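Local coordinates for ubiquitin-conjugating enzyme E2-21 kDa (Pichia angusta, PDB 5NL8), which probably catalyses, as a ubiquitin-conjugating enzyme of peroxisome biogenesis, the covalent attachment of ubiquitin to other proteins, carrying it as a thioester, at residues D30-P38 against R45-P53; A61-I69 against P77-F85. All blocks are in the same frame, centred on the assembly; numbering follows the deposited sequence.

Interaction 1 of 2, residues D30-P38 against R45-P53; sequences DTGIVDLHP and RWSAVIRGP
With CG set between its backbone N and carbonyl carbon (chi1 60°), His-37 turns its ring back over Ser-47, whose CB sits above one ring face, 4.2 Å from the ring centroid, in a CH-pi contact. The two residues form a hydrogen-bonded pair of the antiparallel hairpin of strands 33-38 and 45-51, which opens the four-stranded meander of the UBC fold; the N-to-C directions of the two strand segments lie at 177°, almost exactly antiparallel. Between Ile-33 and Asp-35 the register slips by one residue, a classic beta bulge: Val-34 N and Asp-35 N both donate to Val-49 O, at 2.8 and 3.0 Å respectively. The Asp-35 N-H lies in the carbonyl plane, on a lone pair; the Val-34 donor is tilted 16° from that plane. The bulge lets Val-34 point toward strand 45-51: its CB rests against Val-49 CG1, while CG2 lies over a face of the Arg-51 guanidinium, 3.9 Å from NH1. On the face carrying Leu-36 and Ala-48, Leu-36 reaches back through CD1 to meet both Trp-46 CE3 and Ala-48 CB. Tyr-14 of helix 6-21 touches Leu-36, His-37 and Pro-38 and meets the Trp-46 ring edge-to-face, so this end of the hairpin packs against the N-terminal helix. The His-37 ring is also tied within its own strand, ND1 donating to Pro-38 O from above the carbonyl plane. Replacing His-37 by alanine takes away the imidazole, which would probably leave Pro-38 O without this donor and Ser-47 CB without the ring face it rests on. At the end of the pairing, Pro-38 lies alongside Trp-46, with Pro-38 CD 3.6 Å from Trp-46 CZ3.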
loop_
_atom_site.group_PDB
_atom_site.type_symbol
_atom_site.label_atom_id
_atom_site.label_comp_id
_atom_site.label_asym_id
_atom_site.label_seq_id
_atom_site.Cartn_x
_atom_site.Cartn_y
_atom_site.Cartn_z
ATOM N N ASP A 30 2.040 11.966 -8.974
ATOM C CA ASP A 30 1.578 12.681 -7.796
ATOM C C ASP A 30 0.430 11.939 -7.111
ATOM O O ASP A 30 -0.102 12.403 -6.097
ATOM C CB ASP A 30 1.154 14.102 -8.157
ATOM C CG ASP A 30 2.244 14.873 -8.885
ATOM O OD1 ASP A 30 3.381 14.899 -8.380
ATOM O OD2 ASP A 30 1.961 15.476 -9.946
ATOM N N THR A 31 0.079 10.771 -7.646
ATOM C CA THR A 31 -0.924 9.916 -7.026
ATOM C C THR A 31 -0.295 9.037 -5.949
ATOM O O THR A 31 -0.977 8.597 -5.027
ATOM C CB THR A 31 -1.621 9.014 -8.054
ATOM O OG1 THR A 31 -0.704 8.018 -8.526
ATOM C CG2 THR A 31 -2.141 9.830 -9.231
ATOM N N GLY A 32 1.002 8.773 -6.077
ATOM C CA GLY A 32 1.719 8.012 -5.068
ATOM C C GLY A 32 2.162 6.631 -5.515
ATOM O O GLY A 32 2.889 5.942 -4.797
ATOM N N ILE A 33 1.723 6.219 -6.698
ATOM C CA ILE A 33 2.157 4.949 -7.264
ATOM C C ILE A 33 3.614 5.035 -7.698
ATOM O O ILE A 33 3.981 5.892 -8.502
ATOM C CB ILE A 33 1.299 4.542 -8.471
ATOM C CG1 ILE A 33 -0.170 4.432 -8.067
ATOM C CG2 ILE A 33 1.792 3.229 -9.057
ATOM C CD1 ILE A 33 -1.086 4.100 -9.223
ATOM N N VAL A 34 4.443 4.144 -7.163
ATOM C CA VAL A 34 5.863 4.148 -7.485
ATOM C C VAL A 34 6.240 2.966 -8.374
ATOM O O VAL A 34 7.016 3.121 -9.316
ATOM C CB VAL A 34 6.727 4.131 -6.215
ATOM C CG1 VAL A 34 8.208 4.077 -6.572
ATOM C CG2 VAL A 34 6.427 5.356 -5.364
ATOM N N ASP A 35 5.692 1.789 -8.087
ATOM C CA ASP A 35 5.994 0.625 -8.924
ATOM C C ASP A 35 4.866 -0.406 -8.917
ATOM O O ASP A 35 4.014 -0.401 -8.026
ATOM C CB ASP A 35 7.307 -0.025 -8.472
ATOM C CG ASP A 35 7.915 -0.928 -9.537
ATOM O OD1 ASP A 35 7.482 -0.849 -10.707
ATOM O OD2 ASP A 35 8.830 -1.711 -9.203
ATOM N N LEU A 36 4.872 -1.281 -9.922
ATOM C CA LEU A 36 3.879 -2.346 -10.057
ATOM C C LEU A 36 4.379 -3.440 -11.002
ATOM O O LEU A 36 4.852 -3.141 -12.095
ATOM C CB LEU A 36 2.552 -1.782 -10.572
ATOM C CG LEU A 36 1.451 -2.788 -10.928
ATOM C CD1 LEU A 36 0.887 -3.448 -9.674
ATOM C CD2 LEU A 36 0.339 -2.121 -11.723
ATOM N N HIS A 37 4.276 -4.702 -10.587
ATOM C CA HIS A 37 4.650 -5.820 -11.460
ATOM C C HIS A 37 4.138 -7.151 -10.916
ATOM O O HIS A 37 3.871 -7.269 -9.726
ATOM C CB HIS A 37 6.174 -5.879 -11.652
ATOM C CG HIS A 37 6.944 -6.056 -10.383
ATOM N ND1 HIS A 37 7.235 -7.298 -9.855
ATOM C CD2 HIS A 37 7.490 -5.151 -9.539
ATOM C CE1 HIS A 37 7.922 -7.147 -8.740
ATOM N NE2 HIS A 37 8.092 -5.855 -8.521
ATOM N N PRO A 38 3.985 -8.157 -11.795
ATOM C CA PRO A 38 3.541 -9.476 -11.332
ATOM C C PRO A 38 4.410 -10.024 -10.207
ATOM O O PRO A 38 5.629 -9.844 -10.221
ATOM C CB PRO A 38 3.661 -10.345 -12.588
ATOM C CG PRO A 38 3.469 -9.389 -13.713
ATOM C CD PRO A 38 4.111 -8.103 -13.264
ATOM N N ARG A 45 -1.524 -12.341 -9.278
ATOM C CA ARG A 45 -0.871 -11.892 -8.054
ATOM C C ARG A 45 0.171 -10.828 -8.383
ATOM O O ARG A 45 1.026 -11.028 -9.248
ATOM C CB ARG A 45 -0.242 -13.070 -7.304
ATOM C CG ARG A 45 -1.267 -13.968 -6.617
ATOM C CD ARG A 45 -0.625 -15.156 -5.929
ATOM N NE ARG A 45 -0.010 -14.797 -4.655
ATOM C CZ ARG A 45 0.854 -15.567 -3.999
ATOM N NH1 ARG A 45 1.216 -16.741 -4.499
ATOM N NH2 ARG A 45 1.363 -15.159 -2.844
ATOM N N TRP A 46 0.082 -9.700 -7.681
ATOM C CA TRP A 46 0.867 -8.506 -7.978
ATOM C C TRP A 46 1.653 -7.965 -6.791
ATOM O O TRP A 46 1.227 -8.064 -5.645
ATOM C CB TRP A 46 -0.051 -7.396 -8.493
ATOM C CG TRP A 46 -0.756 -7.767 -9.735
ATOM C CD1 TRP A 46 -1.920 -8.471 -9.840
ATOM C CD2 TRP A 46 -0.339 -7.478 -11.071
ATOM N NE1 TRP A 46 -2.255 -8.634 -11.161
ATOM C CE2 TRP A 46 -1.301 -8.029 -11.938
ATOM C CE3 TRP A 46 0.756 -6.799 -11.617
ATOM C CZ2 TRP A 46 -1.204 -7.927 -13.323
ATOM C CZ3 TRP A 46 0.851 -6.701 -12.992
ATOM C CH2 TRP A 46 -0.122 -7.261 -13.829
ATOM N N SER A 47 2.797 -7.368 -7.098
ATOM C CA SER A 47 3.590 -6.614 -6.143
ATOM C C SER A 47 3.590 -5.139 -6.538
ATOM O O SER A 47 3.806 -4.807 -7.707
ATOM C CB SER A 47 5.019 -7.151 -6.087
ATOM O OG SER A 47 5.844 -6.316 -5.298
ATOM N N ALA A 48 3.342 -4.257 -5.573
ATOM C CA ALA A 48 3.353 -2.823 -5.855
ATOM C C ALA A 48 4.182 -2.053 -4.838
ATOM O O ALA A 48 4.479 -2.554 -3.755
ATOM C CB ALA A 48 1.930 -2.274 -5.893
ATOM N N VAL A 49 4.565 -0.835 -5.204
ATOM C CA VAL A 49 5.260 0.065 -4.290
ATOM C C VAL A 49 4.593 1.433 -4.326
ATOM O O VAL A 49 4.437 2.016 -5.407
ATOM C CB VAL A 49 6.757 0.214 -4.646
ATOM C CG1 VAL A 49 7.414 1.260 -3.755
ATOM C CG2 VAL A 49 7.478 -1.124 -4.525
ATOM N N ILE A 50 4.193 1.932 -3.154
ATOM C CA ILE A 50 3.538 3.240 -3.057
ATOM C C ILE A 50 4.228 4.190 -2.078
ATOM O O ILE A 50 4.876 3.757 -1.122
ATOM C CB ILE A 50 2.052 3.119 -2.630
ATOM C CG1 ILE A 50 1.931 2.505 -1.232
ATOM C CG2 ILE A 50 1.260 2.325 -3.652
ATOM C CD1 ILE A 50 0.518 2.521 -0.667
ATOM N N ARG A 51 4.071 5.489 -2.325
ATOM C CA ARG A 51 4.630 6.527 -1.467
ATOM C C ARG A 51 3.544 7.144 -0.589
ATOM O O ARG A 51 2.425 7.374 -1.044
ATOM C CB ARG A 51 5.311 7.613 -2.312
ATOM C CG ARG A 51 5.826 8.811 -1.520
ATOM C CD ARG A 51 6.528 9.839 -2.417
ATOM N NE ARG A 51 7.794 9.346 -2.958
ATOM C CZ ARG A 51 8.000 9.032 -4.235
ATOM N NH1 ARG A 51 7.023 9.164 -5.120
ATOM N NH2 ARG A 51 9.189 8.593 -4.630
ATOM N N GLY A 52 3.876 7.398 0.674
ATOM C CA GLY A 52 2.963 8.078 1.577
ATOM C C GLY A 52 2.616 9.467 1.077
ATOM O O GLY A 52 3.500 10.230 0.687
ATOM N N PRO A 53 1.320 9.802 1.085
ATOM C CA PRO A 53 0.810 11.053 0.516
ATOM C C PRO A 53 1.281 12.293 1.267
ATOM O O PRO A 53 1.561 12.230 2.465
ATOM C CB PRO A 53 -0.708 10.896 0.629
ATOM C CG PRO A 53 -0.901 9.954 1.764
ATOM C CD PRO A 53 0.248 8.994 1.692
HETATM O O HOH W 1 7.257 -3.680 -6.863
#

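Interaction 2 of 2, residues A61-I69 against P77-F85; sequences ALWKLEIDI and PPKIKFVVF
Strands 62-68 and 79-82 pair antiparallel with their axes at 155° and 4.8 Å apart at closest, Glu-66 with Lys-81 and Asp-68 with Lys-79 each exchanging two backbone hydrogen bonds, before Val-83 N adds a last one to Lys-64 O. On the face carrying Leu-65 and Phe-82, Leu-65 CG stands beside its backbone N and anti to the carbonyl carbon, which carries CD2 over one face of the phenyl ring, 3.6 Å from its centroid and 15° off the normal. Trp-63 CB meets the edge of the same ring, which directs an edge toward the five-membered ring of Trp-63 in an offset edge-to-face pair, planes at 89°. Ile-67 CG1 lies against Ile-80 CG1, and Ile-67 CG2 touches Pro-78 CB at 3.7 Å. The other face is mainly polar, though Val-83 CG2 packs on Lys-64 CB: Glu-66 and Lys-81 run side by side, with Glu-66 OE1 4.1 Å from Lys-81 NZ, too long for a salt bridge. Glu-66 OE2 instead pairs with Arg-45. Water 2 bridges the strands beyond the last direct bond, accepting from Lys-64 N and donating to Val-83 O.

This is the third and last pairing of the UBC meander. Helix 135-147 packs on part of its apolar face, Leu-139 touching Leu-65 and Ile-67, Ile-142 touching Ile-80, while Met-108 and Ile-120 touch Phe-82; strand 45-51 flanks strand 62-68, and helix 122-126 touches Lys-79 and Ile-80.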
loop_
_atom_site.group_PDB
_atom_site.type_symbol
_atom_site.label_atom_id
_atom_site.label_comp_id
_atom_site.label_asym_id
_atom_site.label_seq_id
_atom_site.Cartn_x
_atom_site.Cartn_y
_atom_site.Cartn_z
ATOM N N ALA A 61 7.905 8.357 2.410
ATOM C CA ALA A 61 8.355 7.019 2.769
ATOM C C ALA A 61 7.627 6.018 1.892
ATOM O O ALA A 61 6.501 6.273 1.466
ATOM C CB ALA A 61 8.109 6.737 4.243
ATOM N N LEU A 62 8.267 4.888 1.614
ATOM C CA LEU A 62 7.705 3.905 0.691
ATOM C C LEU A 62 7.204 2.646 1.399
ATOM O O LEU A 62 7.789 2.203 2.390
ATOM C CB LEU A 62 8.744 3.519 -0.363
ATOM C CG LEU A 62 9.388 4.655 -1.163
ATOM C CD1 LEU A 62 10.493 4.117 -2.059
ATOM C CD2 LEU A 62 8.349 5.393 -1.985
ATOM N N TRP A 63 6.121 2.077 0.879
ATOM C CA TRP A 63 5.607 0.798 1.359
ATOM C C TRP A 63 5.351 -0.173 0.211
ATOM O O TRP A 63 5.029 0.232 -0.910
ATOM C CB TRP A 63 4.318 0.990 2.156
ATOM C CG TRP A 63 4.547 1.444 3.552
ATOM C CD1 TRP A 63 4.721 0.657 4.651
ATOM C CD2 TRP A 63 4.627 2.799 4.005
ATOM N NE1 TRP A 63 4.899 1.440 5.769
ATOM C CE2 TRP A 63 4.848 2.759 5.401
ATOM C CE3 TRP A 63 4.531 4.043 3.376
ATOM C CZ2 TRP A 63 4.978 3.914 6.171
ATOM C CZ3 TRP A 63 4.660 5.192 4.143
ATOM C CH2 TRP A 63 4.881 5.118 5.526
ATOM N N LYS A 64 5.493 -1.461 0.510
ATOM C CA LYS A 64 5.258 -2.516 -0.464
ATOM C C LYS A 64 3.883 -3.133 -0.244
ATOM O O LYS A 64 3.408 -3.238 0.890
ATOM C CB LYS A 64 6.346 -3.588 -0.371
ATOM C CG LYS A 64 6.834 -4.127 -1.707
ATOM C CD LYS A 64 8.354 -4.270 -1.705
ATOM C CE LYS A 64 8.890 -4.769 -3.042
ATOM N NZ LYS A 64 8.428 -6.151 -3.355
ATOM N N LEU A 65 3.254 -3.545 -1.335
ATOM C CA LEU A 65 1.919 -4.116 -1.288
ATOM C C LEU A 65 1.875 -5.420 -2.062
ATOM O O LEU A 65 2.589 -5.591 -3.054
ATOM C CB LEU A 65 0.889 -3.149 -1.876
ATOM C CG LEU A 65 0.686 -1.767 -1.264
ATOM C CD1 LEU A 65 -0.244 -0.968 -2.153
ATOM C CD2 LEU A 65 0.112 -1.875 0.134
ATOM N N GLU A 66 1.020 -6.327 -1.603
ATOM C CA GLU A 66 0.716 -7.544 -2.337
ATOM C C GLU A 66 -0.774 -7.576 -2.672
ATOM O O GLU A 66 -1.629 -7.278 -1.825
ATOM C CB GLU A 66 1.122 -8.779 -1.536
ATOM C CG GLU A 66 0.767 -10.090 -2.211
ATOM C CD GLU A 66 1.272 -11.294 -1.445
ATOM O OE1 GLU A 66 2.364 -11.203 -0.844
ATOM O OE2 GLU A 66 0.576 -12.330 -1.439
ATOM N N ILE A 67 -1.070 -7.928 -3.921
ATOM C CA ILE A 67 -2.422 -7.872 -4.452
ATOM C C ILE A 67 -2.846 -9.209 -5.047
ATOM O O ILE A 67 -2.200 -9.730 -5.948
ATOM C CB ILE A 67 -2.551 -6.791 -5.535
ATOM C CG1 ILE A 67 -2.099 -5.434 -4.993
ATOM C CG2 ILE A 67 -3.979 -6.708 -6.045
ATOM C CD1 ILE A 67 -1.388 -4.583 -6.023
ATOM N N ASP A 68 -3.939 -9.757 -4.533
ATOM C CA ASP A 68 -4.496 -11.001 -5.044
ATOM C C ASP A 68 -5.766 -10.714 -5.837
ATOM O O ASP A 68 -6.673 -10.032 -5.352
ATOM C CB ASP A 68 -4.781 -11.973 -3.899
ATOM C CG ASP A 68 -3.520 -12.372 -3.145
ATOM O OD1 ASP A 68 -2.563 -11.570 -3.111
ATOM O OD2 ASP A 68 -3.484 -13.490 -2.591
ATOM N N ILE A 69 -5.809 -11.231 -7.061
ATOM C CA ILE A 69 -6.912 -10.984 -7.984
ATOM C C ILE A 69 -7.903 -12.143 -7.988
ATOM O O ILE A 69 -7.507 -13.293 -8.156
ATOM C CB ILE A 69 -6.394 -10.765 -9.421
ATOM C CG1 ILE A 69 -5.408 -9.595 -9.464
ATOM C CG2 ILE A 69 -7.546 -10.542 -10.383
ATOM C CD1 ILE A 69 -5.997 -8.274 -9.020
ATOM N N PRO A 77 -13.631 -6.912 -6.168
ATOM C CA PRO A 77 -12.385 -6.154 -6.004
ATOM C C PRO A 77 -11.194 -7.033 -5.633
ATOM O O PRO A 77 -11.383 -8.137 -5.124
ATOM C CB PRO A 77 -12.718 -5.188 -4.863
ATOM C CG PRO A 77 -13.752 -5.902 -4.069
ATOM C CD PRO A 77 -14.582 -6.648 -5.073
ATOM N N PRO A 78 -9.971 -6.549 -5.894
ATOM C CA PRO A 78 -8.762 -7.262 -5.468
ATOM C C PRO A 78 -8.634 -7.276 -3.952
ATOM O O PRO A 78 -9.113 -6.349 -3.298
ATOM C CB PRO A 78 -7.623 -6.447 -6.095
ATOM C CG PRO A 78 -8.271 -5.596 -7.146
ATOM C CD PRO A 78 -9.656 -5.332 -6.661
ATOM N N LYS A 79 -8.008 -8.312 -3.404
ATOM C CA LYS A 79 -7.658 -8.320 -1.990
ATOM C C LYS A 79 -6.238 -7.792 -1.857
ATOM O O LYS A 79 -5.338 -8.235 -2.564
ATOM C CB LYS A 79 -7.779 -9.723 -1.390
ATOM C CG LYS A 79 -9.213 -10.199 -1.212
ATOM C CD LYS A 79 -9.264 -11.583 -0.584
ATOM C CE LYS A 79 -10.673 -12.156 -0.619
ATOM N NZ LYS A 79 -10.679 -13.630 -0.396
ATOM N N ILE A 80 -6.033 -6.831 -0.966
ATOM C CA ILE A 80 -4.746 -6.156 -0.902
ATOM C C ILE A 80 -4.211 -6.117 0.522
ATOM O O ILE A 80 -4.967 -5.908 1.471
ATOM C CB ILE A 80 -4.856 -4.726 -1.479
ATOM C CG1 ILE A 80 -5.347 -4.797 -2.927
ATOM C CG2 ILE A 80 -3.529 -3.997 -1.393
ATOM C CD1 ILE A 80 -5.467 -3.469 -3.625
ATOM N N LYS A 81 -2.909 -6.341 0.671
ATOM C CA LYS A 81 -2.283 -6.255 1.984
ATOM C C LYS A 81 -0.928 -5.558 1.918
ATOM O O LYS A 81 -0.255 -5.591 0.890
ATOM C CB LYS A 81 -2.118 -7.651 2.601
ATOM C CG LYS A 81 -1.025 -8.501 1.955
ATOM C CD LYS A 81 -0.794 -9.802 2.718
ATOM C CE LYS A 81 0.374 -10.588 2.133
ATOM N NZ LYS A 81 0.584 -11.894 2.819
ATOM N N PHE A 82 -0.540 -4.920 3.020
ATOM C CA PHE A 82 0.812 -4.393 3.163
ATOM C C PHE A 82 1.799 -5.517 3.462
ATOM O O PHE A 82 1.469 -6.475 4.165
ATOM C CB PHE A 82 0.876 -3.340 4.274
ATOM C CG PHE A 82 0.304 -2.012 3.883
ATOM C CD1 PHE A 82 -1.053 -1.757 4.021
ATOM C CD2 PHE A 82 1.120 -1.017 3.373
ATOM C CE1 PHE A 82 -1.583 -0.532 3.655
ATOM C CE2 PHE A 82 0.595 0.209 3.002
ATOM C CZ PHE A 82 -0.758 0.452 3.144
ATOM N N VAL A 83 3.007 -5.397 2.926
ATOM C CA VAL A 83 4.076 -6.343 3.228
ATOM C C VAL A 83 4.711 -5.999 4.574
ATOM O O VAL A 83 5.400 -4.988 4.709
ATOM C CB VAL A 83 5.158 -6.349 2.136
ATOM C CG1 VAL A 83 6.311 -7.263 2.535
ATOM C CG2 VAL A 83 4.564 -6.775 0.796
ATOM N N VAL A 84 4.462 -6.850 5.563
ATOM C CA VAL A 84 4.943 -6.647 6.925
ATOM C C VAL A 84 5.874 -7.789 7.343
ATOM O O VAL A 84 5.510 -8.957 7.238
ATOM C CB VAL A 84 3.764 -6.551 7.921
ATOM C CG1 VAL A 84 4.268 -6.478 9.352
ATOM C CG2 VAL A 84 2.883 -5.343 7.589
ATOM N N PHE A 85 7.074 -7.449 7.804
ATOM C CA PHE A 85 8.038 -8.453 8.255
ATOM C C PHE A 85 8.174 -8.444 9.775
ATOM O O PHE A 85 7.813 -7.472 10.432
ATOM C CB PHE A 85 9.415 -8.217 7.622
ATOM C CG PHE A 85 9.456 -8.442 6.132
ATOM C CD1 PHE A 85 8.567 -9.311 5.520
ATOM C CD2 PHE A 85 10.391 -7.783 5.348
ATOM C CE1 PHE A 85 8.609 -9.515 4.146
ATOM C CE2 PHE A 85 10.441 -7.981 3.977
ATOM C CZ PHE A 85 9.548 -8.847 3.376
HETATM O O HOH W 2 5.918 -2.488 3.321
#

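How the interactions relate
Interactions 1 and 2 are the first and last strand pairings of one four-stranded antiparallel sheet, linked by the middle pairing of strands 45-51 and 62-68: Trp-46 N stands 2.9 Å from Ile-67 O, a probable hydrogen bond. Each is partly buried, with apolar side chains directed to one sheet face and mostly polar ones to the other. Interaction 1 departs from regular pairing through its bulge, whereas interaction 2 keeps its register and adds an edge-to-face ring pair between its strands. Helix 135-147 reaches both, Ile-142 touching Ile-50 and Ile-80, whereas helix 6-21 packs on 30-38. The side chain of Phe-82 is about 10 Å from that of Cys-121, the probable thioester-forming residue; interaction 1 lies away from it.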